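Local atomic coordinates of type II secretion system protein H (Vibrio cholerae, PDB entry 2QV8), a protein that forms part of the pseudopilus tip complex that recognises and binds substrates, such as proteases and toxins, for secretion from the periplasm. Residues A[121-126]-A[138-143]. Residues are numbered along the deposited sequence; the frame is centred on the assembly and turned at random. Where two conformers were deposited one is given.
Sequences TPFTLS and WRVTAQ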
loop_
_atom_site.group_PDB
_atom_site.type_symbol
_atom_site.label_atom_id
_atom_site.label_comp_id
_atom_site.label_asym_id
_atom_site.label_seq_id
_atom_site.Cartn_x
_atom_site.Cartn_y
_atom_site.Cartn_z
ATOM N N THR A 121 -5.996 7.020 -5.533
ATOM C CA THR A 121 -5.684 6.228 -6.737
ATOM C C THR A 121 -6.359 4.831 -6.683
ATOM O O THR A 121 -6.073 4.109 -5.773
ATOM C CB THR A 121 -4.157 5.989 -6.825
ATOM O OG1 THR A 121 -3.458 7.249 -6.862
ATOM C CG2 THR A 121 -3.793 5.090 -8.053
ATOM N N PRO A 122 -7.210 4.456 -7.668
ATOM C CA PRO A 122 -7.790 3.090 -7.654
ATOM C C PRO A 122 -6.710 1.994 -7.697
ATOM O O PRO A 122 -5.832 2.024 -8.533
ATOM C CB PRO A 122 -8.663 3.066 -8.884
ATOM C CG PRO A 122 -8.969 4.518 -9.182
ATOM C CD PRO A 122 -7.749 5.264 -8.782
ATOM N N PHE A 123 -6.780 1.041 -6.783
ATOM C CA PHE A 123 -5.760 0.014 -6.689
ATOM C C PHE A 123 -6.295 -1.163 -5.855
ATOM O O PHE A 123 -7.354 -1.070 -5.201
ATOM C CB PHE A 123 -4.482 0.576 -5.996
ATOM C CG PHE A 123 -4.626 0.642 -4.501
ATOM C CD1 PHE A 123 -5.274 1.696 -3.900
ATOM C CD2 PHE A 123 -4.146 -0.397 -3.700
ATOM C CE1 PHE A 123 -5.445 1.702 -2.533
ATOM C CE2 PHE A 123 -4.343 -0.389 -2.347
ATOM C CZ PHE A 123 -4.996 0.659 -1.768
ATOM N N THR A 124 -5.524 -2.258 -5.876
ATOM C CA THR A 124 -5.706 -3.421 -4.980
ATOM C C THR A 124 -4.327 -3.819 -4.485
ATOM O O THR A 124 -3.409 -3.976 -5.274
ATOM C CB THR A 124 -6.330 -4.644 -5.717
ATOM O OG1 THR A 124 -7.606 -4.295 -6.212
ATOM C CG2 THR A 124 -6.501 -5.850 -4.773
ATOM N N LEU A 125 -4.165 -3.948 -3.171
ATOM C CA LEU A 125 -2.963 -4.506 -2.583
ATOM C C LEU A 125 -3.335 -5.882 -2.011
ATOM O O LEU A 125 -4.316 -6.003 -1.322
ATOM C CB LEU A 125 -2.464 -3.602 -1.474
ATOM C CG LEU A 125 -1.271 -4.218 -0.705
ATOM C CD1 LEU A 125 0.082 -4.117 -1.473
ATOM C CD2 LEU A 125 -1.115 -3.748 0.724
ATOM N N SER A 126 -2.521 -6.887 -2.271
ATOM C CA SER A 126 -2.786 -8.248 -1.819
ATOM C C SER A 126 -1.640 -8.650 -0.919
ATOM O O SER A 126 -0.456 -8.378 -1.227
ATOM C CB SER A 126 -2.936 -9.177 -3.020
ATOM O OG SER A 126 -3.017 -10.531 -2.628
ATOM N N TRP A 138 -6.063 -11.926 1.114
ATOM C CA TRP A 138 -6.387 -10.766 1.903
ATOM C C TRP A 138 -6.017 -9.538 1.068
ATOM O O TRP A 138 -4.914 -9.471 0.544
ATOM C CB TRP A 138 -5.663 -10.769 3.252
ATOM C CG TRP A 138 -6.356 -11.587 4.269
ATOM C CD1 TRP A 138 -6.025 -12.843 4.674
ATOM C CD2 TRP A 138 -7.518 -11.212 5.014
ATOM N NE1 TRP A 138 -6.909 -13.276 5.623
ATOM C CE2 TRP A 138 -7.832 -12.291 5.863
ATOM C CE3 TRP A 138 -8.314 -10.073 5.055
ATOM C CZ2 TRP A 138 -8.920 -12.270 6.721
ATOM C CZ3 TRP A 138 -9.413 -10.051 5.939
ATOM C CH2 TRP A 138 -9.692 -11.137 6.753
ATOM N N ARG A 139 -6.966 -8.614 0.874
ATOM C CA ARG A 139 -6.754 -7.468 -0.010
ATOM C C ARG A 139 -7.265 -6.163 0.604
ATOM O O ARG A 139 -8.242 -6.150 1.346
ATOM C CB ARG A 139 -7.490 -7.661 -1.324
ATOM C CG ARG A 139 -6.819 -8.576 -2.318
ATOM C CD ARG A 139 -7.807 -9.202 -3.250
ATOM N NE ARG A 139 -8.643 -10.140 -2.540
ATOM C CZ ARG A 139 -9.875 -10.503 -2.861
ATOM N NH1 ARG A 139 -10.494 -10.033 -3.934
ATOM N NH2 ARG A 139 -10.483 -11.375 -2.085
ATOM N N VAL A 140 -6.624 -5.064 0.254
ATOM C CA VAL A 140 -7.144 -3.759 0.554
ATOM C C VAL A 140 -7.260 -3.072 -0.806
ATOM O O VAL A 140 -6.306 -3.090 -1.584
ATOM C CB VAL A 140 -6.235 -2.945 1.496
ATOM C CG1 VAL A 140 -6.791 -1.472 1.605
ATOM C CG2 VAL A 140 -6.069 -3.654 2.888
ATOM N N THR A 141 -8.404 -2.442 -1.055
ATOM C CA THR A 141 -8.661 -1.831 -2.356
ATOM C C THR A 141 -9.276 -0.444 -2.201
ATOM O O THR A 141 -10.017 -0.192 -1.268
ATOM C CB THR A 141 -9.567 -2.731 -3.229
ATOM O OG1 THR A 141 -9.591 -2.245 -4.571
ATOM C CG2 THR A 141 -11.007 -2.824 -2.669
ATOM N N ALA A 142 -8.921 0.457 -3.120
ATOM C CA ALA A 142 -9.624 1.733 -3.245
ATOM C C ALA A 142 -10.323 1.607 -4.597
ATOM O O ALA A 142 -9.700 1.380 -5.642
ATOM C CB ALA A 142 -8.686 2.924 -3.196
ATOM N N GLN A 143 -11.647 1.631 -4.562
ATOM C CA GLN A 143 -12.423 1.290 -5.759
ATOM C C GLN A 143 -12.524 2.494 -6.656
ATOM O O GLN A 143 -12.268 3.624 -6.226
ATOM C CB GLN A 143 -13.809 0.740 -5.373
ATOM C CG GLN A 143 -13.714 -0.511 -4.546
ATOM C CD GLN A 143 -15.057 -1.186 -4.278
ATOM O OE1 GLN A 143 -15.094 -2.379 -3.992
ATOM N NE2 GLN A 143 -16.164 -0.432 -4.406
#
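The antiparallel β hairpin of strands 123-129 and 138-142, the central pair of a four-stranded sheet packed on the long N-terminal helix 2-24 of this minor pseudopilin, sets Phe123 against Ala142 and Leu125 against Val140 as hydrogen-bonded pairs. The N-to-C directions of the two short strand segments make 162°. Leu125 N reaches Val140 O at 2.8 Å in a nearly straight bond (176° at the hydrogen), and Val140 N returns to Leu125 O. At the other pair, Phe123 N bonds Ala142 O at 3.2 Å, in the carbonyl plane on a lone pair, and Ala142 N returns to Phe123 O at 3.0 Å. In one of its two conformers, with OG1 anti to the backbone N (chi1 -169°), Thr141 adds its OG1 at 2.6 Å from the opposite face of the Phe123 carbonyl plane. On the helix-facing side, Ala142 N and Thr141 CA lie over one face of the Phe123 ring, and Phe123 CE1 meets Ala142 CB at 3.5 Å. Leu14 touches this ring. On the reverse side, Thr124 CG2 runs alongside Arg139, 3.7 Å from Arg139 CG, while the guanidinium bonds Gln137 O and Glu155 O. When Thr141 adopts that conformer, two donors grip Phe123 O, probably polarising its carbonyl.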